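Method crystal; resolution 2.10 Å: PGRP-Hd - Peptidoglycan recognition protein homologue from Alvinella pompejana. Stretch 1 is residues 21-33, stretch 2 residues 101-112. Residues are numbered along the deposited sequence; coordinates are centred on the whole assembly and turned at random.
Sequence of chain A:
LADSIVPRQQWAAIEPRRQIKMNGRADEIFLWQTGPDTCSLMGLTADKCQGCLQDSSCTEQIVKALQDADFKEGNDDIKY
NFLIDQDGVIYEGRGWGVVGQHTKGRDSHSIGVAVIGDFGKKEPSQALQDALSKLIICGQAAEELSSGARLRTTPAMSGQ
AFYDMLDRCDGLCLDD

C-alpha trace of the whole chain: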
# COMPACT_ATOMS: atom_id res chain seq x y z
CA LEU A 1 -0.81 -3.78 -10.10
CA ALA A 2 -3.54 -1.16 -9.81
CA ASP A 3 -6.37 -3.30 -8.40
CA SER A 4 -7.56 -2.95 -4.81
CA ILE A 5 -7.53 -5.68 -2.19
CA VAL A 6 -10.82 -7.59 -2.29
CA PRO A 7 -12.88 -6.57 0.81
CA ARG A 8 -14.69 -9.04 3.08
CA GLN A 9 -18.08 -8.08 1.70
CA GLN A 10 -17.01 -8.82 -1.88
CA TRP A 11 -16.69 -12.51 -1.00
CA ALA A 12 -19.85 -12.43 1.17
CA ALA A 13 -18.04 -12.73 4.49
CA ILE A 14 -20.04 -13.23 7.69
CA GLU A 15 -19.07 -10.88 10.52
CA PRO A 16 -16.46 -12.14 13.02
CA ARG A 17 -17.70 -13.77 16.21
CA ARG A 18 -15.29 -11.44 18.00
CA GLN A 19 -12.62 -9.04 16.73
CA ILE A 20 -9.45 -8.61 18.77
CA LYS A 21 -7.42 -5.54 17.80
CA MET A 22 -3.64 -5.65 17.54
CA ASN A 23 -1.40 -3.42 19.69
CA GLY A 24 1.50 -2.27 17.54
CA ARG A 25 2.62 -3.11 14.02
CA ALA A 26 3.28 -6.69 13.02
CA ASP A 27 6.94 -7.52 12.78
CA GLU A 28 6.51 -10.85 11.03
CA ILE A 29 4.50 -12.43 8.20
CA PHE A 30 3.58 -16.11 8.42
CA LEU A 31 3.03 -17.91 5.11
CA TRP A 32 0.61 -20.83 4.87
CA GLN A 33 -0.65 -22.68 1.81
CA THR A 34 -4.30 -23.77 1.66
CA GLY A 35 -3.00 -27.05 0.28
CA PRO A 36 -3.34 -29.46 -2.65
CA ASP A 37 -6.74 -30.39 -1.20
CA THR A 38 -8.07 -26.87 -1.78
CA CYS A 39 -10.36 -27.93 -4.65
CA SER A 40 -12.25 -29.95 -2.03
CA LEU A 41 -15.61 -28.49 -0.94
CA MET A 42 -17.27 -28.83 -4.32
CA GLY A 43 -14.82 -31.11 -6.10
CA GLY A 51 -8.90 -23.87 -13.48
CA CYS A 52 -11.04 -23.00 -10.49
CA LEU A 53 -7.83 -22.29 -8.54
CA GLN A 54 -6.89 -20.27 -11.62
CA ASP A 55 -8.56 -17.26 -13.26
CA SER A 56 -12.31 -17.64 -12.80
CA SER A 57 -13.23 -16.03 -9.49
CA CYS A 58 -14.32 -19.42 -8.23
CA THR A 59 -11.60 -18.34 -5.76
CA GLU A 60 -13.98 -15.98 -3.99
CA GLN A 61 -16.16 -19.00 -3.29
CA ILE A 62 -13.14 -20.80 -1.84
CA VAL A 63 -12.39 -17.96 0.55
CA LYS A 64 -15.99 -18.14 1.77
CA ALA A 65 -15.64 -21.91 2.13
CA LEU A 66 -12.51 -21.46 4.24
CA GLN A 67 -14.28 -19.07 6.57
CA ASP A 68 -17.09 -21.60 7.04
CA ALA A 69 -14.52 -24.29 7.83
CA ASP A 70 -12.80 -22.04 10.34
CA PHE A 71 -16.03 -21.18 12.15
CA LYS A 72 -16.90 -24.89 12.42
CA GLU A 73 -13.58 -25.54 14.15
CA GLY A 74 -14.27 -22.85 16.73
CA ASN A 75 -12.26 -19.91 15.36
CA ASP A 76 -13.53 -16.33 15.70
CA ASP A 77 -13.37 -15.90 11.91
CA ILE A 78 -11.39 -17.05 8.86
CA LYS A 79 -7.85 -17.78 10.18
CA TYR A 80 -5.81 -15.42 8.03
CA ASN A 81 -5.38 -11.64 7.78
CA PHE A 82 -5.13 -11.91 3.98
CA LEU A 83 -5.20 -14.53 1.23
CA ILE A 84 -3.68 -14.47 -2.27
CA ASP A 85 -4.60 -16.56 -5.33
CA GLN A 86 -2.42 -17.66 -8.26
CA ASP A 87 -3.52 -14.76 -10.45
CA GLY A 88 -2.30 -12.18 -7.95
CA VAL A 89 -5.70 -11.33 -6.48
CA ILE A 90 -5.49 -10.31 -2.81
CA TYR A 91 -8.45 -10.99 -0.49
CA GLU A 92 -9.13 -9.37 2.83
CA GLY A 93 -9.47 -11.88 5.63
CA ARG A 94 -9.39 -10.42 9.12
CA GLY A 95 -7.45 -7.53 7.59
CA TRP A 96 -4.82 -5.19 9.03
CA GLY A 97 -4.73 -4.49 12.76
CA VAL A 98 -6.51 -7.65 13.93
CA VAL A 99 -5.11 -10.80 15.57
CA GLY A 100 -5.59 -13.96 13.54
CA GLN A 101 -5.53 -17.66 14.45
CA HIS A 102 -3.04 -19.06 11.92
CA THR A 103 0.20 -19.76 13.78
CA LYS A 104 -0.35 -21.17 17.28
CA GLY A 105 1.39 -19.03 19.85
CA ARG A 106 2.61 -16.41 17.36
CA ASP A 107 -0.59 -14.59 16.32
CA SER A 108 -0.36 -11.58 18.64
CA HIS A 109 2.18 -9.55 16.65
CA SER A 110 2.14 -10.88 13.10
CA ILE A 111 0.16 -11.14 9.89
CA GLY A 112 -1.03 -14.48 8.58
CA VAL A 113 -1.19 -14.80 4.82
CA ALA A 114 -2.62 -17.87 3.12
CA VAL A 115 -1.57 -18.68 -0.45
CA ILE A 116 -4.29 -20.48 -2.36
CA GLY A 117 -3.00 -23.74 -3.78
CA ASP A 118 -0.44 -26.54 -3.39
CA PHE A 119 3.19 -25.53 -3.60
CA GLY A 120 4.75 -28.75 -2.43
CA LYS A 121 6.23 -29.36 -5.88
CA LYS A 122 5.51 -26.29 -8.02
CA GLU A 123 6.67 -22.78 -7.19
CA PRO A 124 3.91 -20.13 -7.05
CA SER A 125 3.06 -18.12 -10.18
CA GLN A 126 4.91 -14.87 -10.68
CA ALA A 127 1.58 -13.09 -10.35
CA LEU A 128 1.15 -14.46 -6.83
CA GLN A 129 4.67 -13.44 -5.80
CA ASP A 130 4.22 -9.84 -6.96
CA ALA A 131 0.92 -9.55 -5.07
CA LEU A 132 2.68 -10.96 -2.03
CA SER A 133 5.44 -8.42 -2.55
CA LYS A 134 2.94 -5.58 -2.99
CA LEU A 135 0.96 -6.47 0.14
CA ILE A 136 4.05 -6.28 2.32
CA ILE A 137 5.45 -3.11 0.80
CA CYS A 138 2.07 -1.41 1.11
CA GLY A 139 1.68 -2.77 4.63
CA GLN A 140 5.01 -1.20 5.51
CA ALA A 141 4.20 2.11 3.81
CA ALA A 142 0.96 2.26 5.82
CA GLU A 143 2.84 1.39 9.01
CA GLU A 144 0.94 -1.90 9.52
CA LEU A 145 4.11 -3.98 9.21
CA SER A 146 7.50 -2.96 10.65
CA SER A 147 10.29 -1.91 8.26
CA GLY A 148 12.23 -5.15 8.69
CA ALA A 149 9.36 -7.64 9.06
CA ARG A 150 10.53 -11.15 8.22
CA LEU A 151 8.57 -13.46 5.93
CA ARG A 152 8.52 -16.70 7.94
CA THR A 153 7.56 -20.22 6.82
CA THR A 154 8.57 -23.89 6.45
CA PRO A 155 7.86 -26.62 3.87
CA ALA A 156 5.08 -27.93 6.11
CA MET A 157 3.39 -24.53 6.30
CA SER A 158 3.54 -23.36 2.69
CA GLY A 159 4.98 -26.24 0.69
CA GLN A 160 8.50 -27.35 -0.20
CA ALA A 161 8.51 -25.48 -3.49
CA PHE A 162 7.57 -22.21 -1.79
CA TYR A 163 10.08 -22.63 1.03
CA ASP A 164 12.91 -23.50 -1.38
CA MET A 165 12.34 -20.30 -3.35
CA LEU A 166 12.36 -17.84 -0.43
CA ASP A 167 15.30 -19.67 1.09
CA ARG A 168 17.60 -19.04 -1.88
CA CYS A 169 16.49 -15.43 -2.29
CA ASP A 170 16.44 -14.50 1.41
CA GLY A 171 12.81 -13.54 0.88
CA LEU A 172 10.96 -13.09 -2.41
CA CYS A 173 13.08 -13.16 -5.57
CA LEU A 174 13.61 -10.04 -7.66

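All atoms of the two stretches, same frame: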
# COMPACT_ATOMS: atom_id res chain seq x y z
N LYS A 21 -8.35 -6.47 18.43
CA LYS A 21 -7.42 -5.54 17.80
C LYS A 21 -5.98 -5.89 18.13
O LYS A 21 -5.70 -6.61 19.08
CB LYS A 21 -7.74 -4.11 18.21
CG LYS A 21 -9.03 -3.60 17.60
CD LYS A 21 -9.30 -2.15 17.96
CE LYS A 21 -10.45 -1.58 17.14
NZ LYS A 21 -11.75 -2.29 17.36
N MET A 22 -5.05 -5.36 17.34
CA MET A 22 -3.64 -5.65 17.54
C MET A 22 -2.85 -4.42 17.98
O MET A 22 -2.81 -3.40 17.28
CB MET A 22 -3.07 -6.21 16.24
CG MET A 22 -1.60 -6.53 16.29
SD MET A 22 -1.05 -7.28 14.76
CE MET A 22 -1.34 -9.00 15.13
N ASN A 23 -2.21 -4.52 19.15
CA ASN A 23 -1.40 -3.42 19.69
C ASN A 23 -0.03 -3.40 19.02
O ASN A 23 0.79 -4.30 19.23
CB ASN A 23 -1.24 -3.57 21.20
N GLY A 24 0.22 -2.38 18.21
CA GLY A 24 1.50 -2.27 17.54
C GLY A 24 1.52 -2.92 16.17
O GLY A 24 0.66 -3.76 15.85
N ARG A 25 2.49 -2.54 15.35
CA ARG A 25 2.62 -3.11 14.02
C ARG A 25 2.99 -4.58 14.16
O ARG A 25 3.31 -5.06 15.25
CB ARG A 25 3.72 -2.40 13.22
CG ARG A 25 3.41 -0.97 12.86
CD ARG A 25 4.26 -0.03 13.68
NE ARG A 25 5.68 -0.33 13.51
CZ ARG A 25 6.67 0.45 13.92
NH1 ARG A 25 6.40 1.60 14.52
NH2 ARG A 25 7.93 0.10 13.71
N ALA A 26 2.93 -5.28 13.04
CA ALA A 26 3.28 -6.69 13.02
C ALA A 26 4.71 -6.69 12.53
O ALA A 26 5.04 -5.97 11.59
CB ALA A 26 2.38 -7.45 12.06
N ASP A 27 5.56 -7.47 13.18
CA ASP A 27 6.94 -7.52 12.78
C ASP A 27 7.27 -8.78 12.00
O ASP A 27 8.41 -8.96 11.57
CB ASP A 27 7.86 -7.35 14.01
CG ASP A 27 7.62 -8.41 15.08
OD1 ASP A 27 6.45 -8.68 15.41
OD2 ASP A 27 8.61 -8.94 15.59
N GLU A 28 6.28 -9.64 11.81
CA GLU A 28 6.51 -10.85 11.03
C GLU A 28 5.29 -11.36 10.25
O GLU A 28 4.15 -11.25 10.69
CB GLU A 28 7.10 -11.96 11.91
CG GLU A 28 6.29 -12.32 13.15
CD GLU A 28 7.14 -13.07 14.17
OE1 GLU A 28 6.61 -13.46 15.23
OE2 GLU A 28 8.34 -13.26 13.90
N ILE A 29 5.55 -11.90 9.06
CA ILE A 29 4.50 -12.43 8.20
C ILE A 29 4.62 -13.94 8.09
O ILE A 29 5.65 -14.46 7.66
CB ILE A 29 4.59 -11.84 6.77
CG1 ILE A 29 4.32 -10.33 6.78
CG2 ILE A 29 3.60 -12.53 5.86
CD1 ILE A 29 5.40 -9.49 7.41
N PHE A 30 3.57 -14.65 8.49
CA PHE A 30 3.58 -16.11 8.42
C PHE A 30 2.87 -16.60 7.17
O PHE A 30 1.70 -16.29 6.95
CB PHE A 30 2.93 -16.71 9.66
CG PHE A 30 3.73 -16.52 10.91
CD1 PHE A 30 4.99 -17.11 11.04
CD2 PHE A 30 3.26 -15.71 11.94
CE1 PHE A 30 5.76 -16.90 12.18
CE2 PHE A 30 4.03 -15.50 13.09
CZ PHE A 30 5.29 -16.09 13.20
N LEU A 31 3.58 -17.38 6.35
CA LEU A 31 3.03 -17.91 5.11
C LEU A 31 2.51 -19.34 5.21
O LEU A 31 3.23 -20.25 5.63
CB LEU A 31 4.08 -17.85 3.99
CG LEU A 31 4.16 -16.59 3.12
CD1 LEU A 31 5.20 -16.79 2.04
CD2 LEU A 31 2.81 -16.31 2.48
N TRP A 32 1.26 -19.52 4.84
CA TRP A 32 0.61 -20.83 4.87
C TRP A 32 -0.07 -21.09 3.55
O TRP A 32 -0.66 -20.18 2.97
CB TRP A 32 -0.46 -20.90 5.95
CG TRP A 32 0.04 -20.87 7.33
CD1 TRP A 32 0.44 -19.78 8.04
CD2 TRP A 32 0.20 -22.00 8.20
NE1 TRP A 32 0.82 -20.15 9.31
CE2 TRP A 32 0.69 -21.51 9.43
CE3 TRP A 32 -0.03 -23.38 8.05
CZ2 TRP A 32 0.95 -22.35 10.52
CZ3 TRP A 32 0.23 -24.21 9.13
CH2 TRP A 32 0.71 -23.69 10.35
N GLN A 33 -0.01 -22.32 3.07
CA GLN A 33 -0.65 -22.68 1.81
C GLN A 33 -1.98 -23.34 2.18
O GLN A 33 -2.06 -24.03 3.20
CB GLN A 33 0.21 -23.68 1.05
CG GLN A 33 0.10 -25.10 1.57
CD GLN A 33 1.00 -26.07 0.83
OE1 GLN A 33 1.02 -26.11 -0.39
NE2 GLN A 33 1.75 -26.86 1.59
N GLN A 101 -5.69 -16.37 13.79
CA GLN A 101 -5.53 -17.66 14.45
C GLN A 101 -4.96 -18.61 13.39
O GLN A 101 -5.60 -19.58 12.99
CB GLN A 101 -6.88 -18.16 14.98
CG GLN A 101 -7.38 -17.34 16.17
CD GLN A 101 -8.83 -17.61 16.55
OE1 GLN A 101 -9.75 -17.26 15.81
NE2 GLN A 101 -9.03 -18.23 17.71
N HIS A 102 -3.74 -18.31 12.96
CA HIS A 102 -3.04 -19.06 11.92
C HIS A 102 -1.74 -19.74 12.35
O HIS A 102 -1.37 -20.78 11.80
CB HIS A 102 -2.75 -18.11 10.76
CG HIS A 102 -2.20 -16.78 11.19
ND1 HIS A 102 -0.88 -16.61 11.56
CD2 HIS A 102 -2.81 -15.59 11.37
CE1 HIS A 102 -0.70 -15.36 11.95
NE2 HIS A 102 -1.85 -14.72 11.85
N THR A 103 -1.04 -19.16 13.32
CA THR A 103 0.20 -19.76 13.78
C THR A 103 0.18 -19.81 15.31
O THR A 103 0.51 -18.84 15.99
CB THR A 103 1.43 -18.97 13.29
OG1 THR A 103 1.47 -17.70 13.95
CG2 THR A 103 1.34 -18.75 11.80
N LYS A 104 -0.22 -20.97 15.84
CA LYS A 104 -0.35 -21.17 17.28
C LYS A 104 0.78 -20.55 18.08
O LYS A 104 1.96 -20.85 17.85
CB LYS A 104 -0.46 -22.66 17.60
N GLY A 105 0.41 -19.68 19.00
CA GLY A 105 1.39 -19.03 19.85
C GLY A 105 2.06 -17.79 19.31
O GLY A 105 2.66 -17.03 20.07
N ARG A 106 1.96 -17.56 18.00
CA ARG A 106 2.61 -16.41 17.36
C ARG A 106 1.66 -15.42 16.66
O ARG A 106 2.11 -14.62 15.84
CB ARG A 106 3.62 -16.92 16.34
CG ARG A 106 4.44 -18.11 16.80
CD ARG A 106 5.73 -17.69 17.44
NE ARG A 106 6.80 -17.48 16.47
CZ ARG A 106 7.40 -16.32 16.25
NH1 ARG A 106 7.04 -15.23 16.93
NH2 ARG A 106 8.39 -16.24 15.35
N ASP A 107 0.37 -15.46 16.98
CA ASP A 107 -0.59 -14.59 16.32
C ASP A 107 -0.62 -13.14 16.79
O ASP A 107 -0.92 -12.25 16.02
CB ASP A 107 -1.99 -15.16 16.45
CG ASP A 107 -2.10 -16.55 15.89
OD1 ASP A 107 -1.90 -16.71 14.67
OD2 ASP A 107 -2.40 -17.48 16.66
N SER A 108 -0.29 -12.92 18.06
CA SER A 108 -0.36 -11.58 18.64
C SER A 108 0.35 -10.42 17.95
O SER A 108 -0.14 -9.29 17.99
CB SER A 108 0.08 -11.63 20.11
OG SER A 108 1.30 -12.33 20.24
N HIS A 109 1.49 -10.65 17.31
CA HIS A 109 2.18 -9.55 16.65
C HIS A 109 2.66 -9.90 15.25
O HIS A 109 3.79 -9.64 14.89
CB HIS A 109 3.36 -9.08 17.51
CG HIS A 109 2.97 -8.73 18.92
ND1 HIS A 109 2.23 -7.61 19.23
CD2 HIS A 109 3.17 -9.38 20.09
CE1 HIS A 109 1.99 -7.59 20.53
NE2 HIS A 109 2.55 -8.65 21.08
N SER A 110 1.78 -10.50 14.46
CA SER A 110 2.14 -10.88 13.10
C SER A 110 0.93 -10.85 12.19
O SER A 110 -0.20 -10.64 12.63
CB SER A 110 2.72 -12.28 13.09
OG SER A 110 1.68 -13.20 13.38
N ILE A 111 1.19 -11.10 10.91
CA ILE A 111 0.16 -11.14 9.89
C ILE A 111 0.19 -12.53 9.24
O ILE A 111 1.24 -13.01 8.82
CB ILE A 111 0.41 -10.05 8.83
CG1 ILE A 111 0.08 -8.69 9.42
CG2 ILE A 111 -0.43 -10.31 7.60
CD1 ILE A 111 -1.37 -8.51 9.75
N GLY A 112 -0.96 -13.17 9.18
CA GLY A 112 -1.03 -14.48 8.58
C GLY A 112 -1.56 -14.35 7.17
O GLY A 112 -2.62 -13.79 6.94
O HOH W 1 -1.66 -7.72 20.17

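Two parallel strands pair by alternation: one residue of a strand offers its backbone to the neighbour while its side chain goes to one face of the sheet, and the next sends its side chain to the other. The contact between residues 21-33 and 101-112 of this peptidoglycan recognition protein homologue illustrates how loop residues then finish what the backbone begins.

Ahead of the strand, the side chain of Met 22, extended through chi1 and chi2 (both t) and turned at chi3 (m, -89°), brings its methyl CE to the backbone of the second stretch, with CE 3.1 Å from Ser 108 O and 3.2 Å from Ser 110 O. Pairing tightens at Ala 26, whose CB packs 3.7 Å from Ile 111 CG1. Asp 27 N then donates a hydrogen bond to His 109 O (3.3 Å). Asp 27 OD1 lies 2.9 Å from that same His 109 O, but both atoms are acceptors, so this proximity is no bond.

Glu 28 works at two levels. Its carbonyl O accepts from Ile 111 N at 3.0 Å, while its carboxylate forms a salt bridge with Arg 106, OE1 to NH1 being 2.5 Å; a weak hydrogen bond from Arg 106 NH2 to Glu 28 OE2 (3.3 Å) accompanies it. Ile 29 pairs with Ile 111 in parallel register, their side chains sharing a face, and its CA makes a CA-H...O contact of 3.4 Å with Ile 111 O. That oxygen also accepts from Phe 30 N at 2.9 Å, so Glu 28 and Phe 30 bracket Ile 111 with backbone bonds.

The Phe 30 side chain lies on the opposite face from Ile 29 and Ile 111. Thr 103 CB sits over its ring, 4.3 Å from the Phe 30 ring centroid, while Ser 110 OG, itself hydrogen-bonded to Arg 106 O, approaches the ring edge. Beyond, Trp 32 meets Thr 103 edge-on, NE1 to CG2 being 2.9 Å.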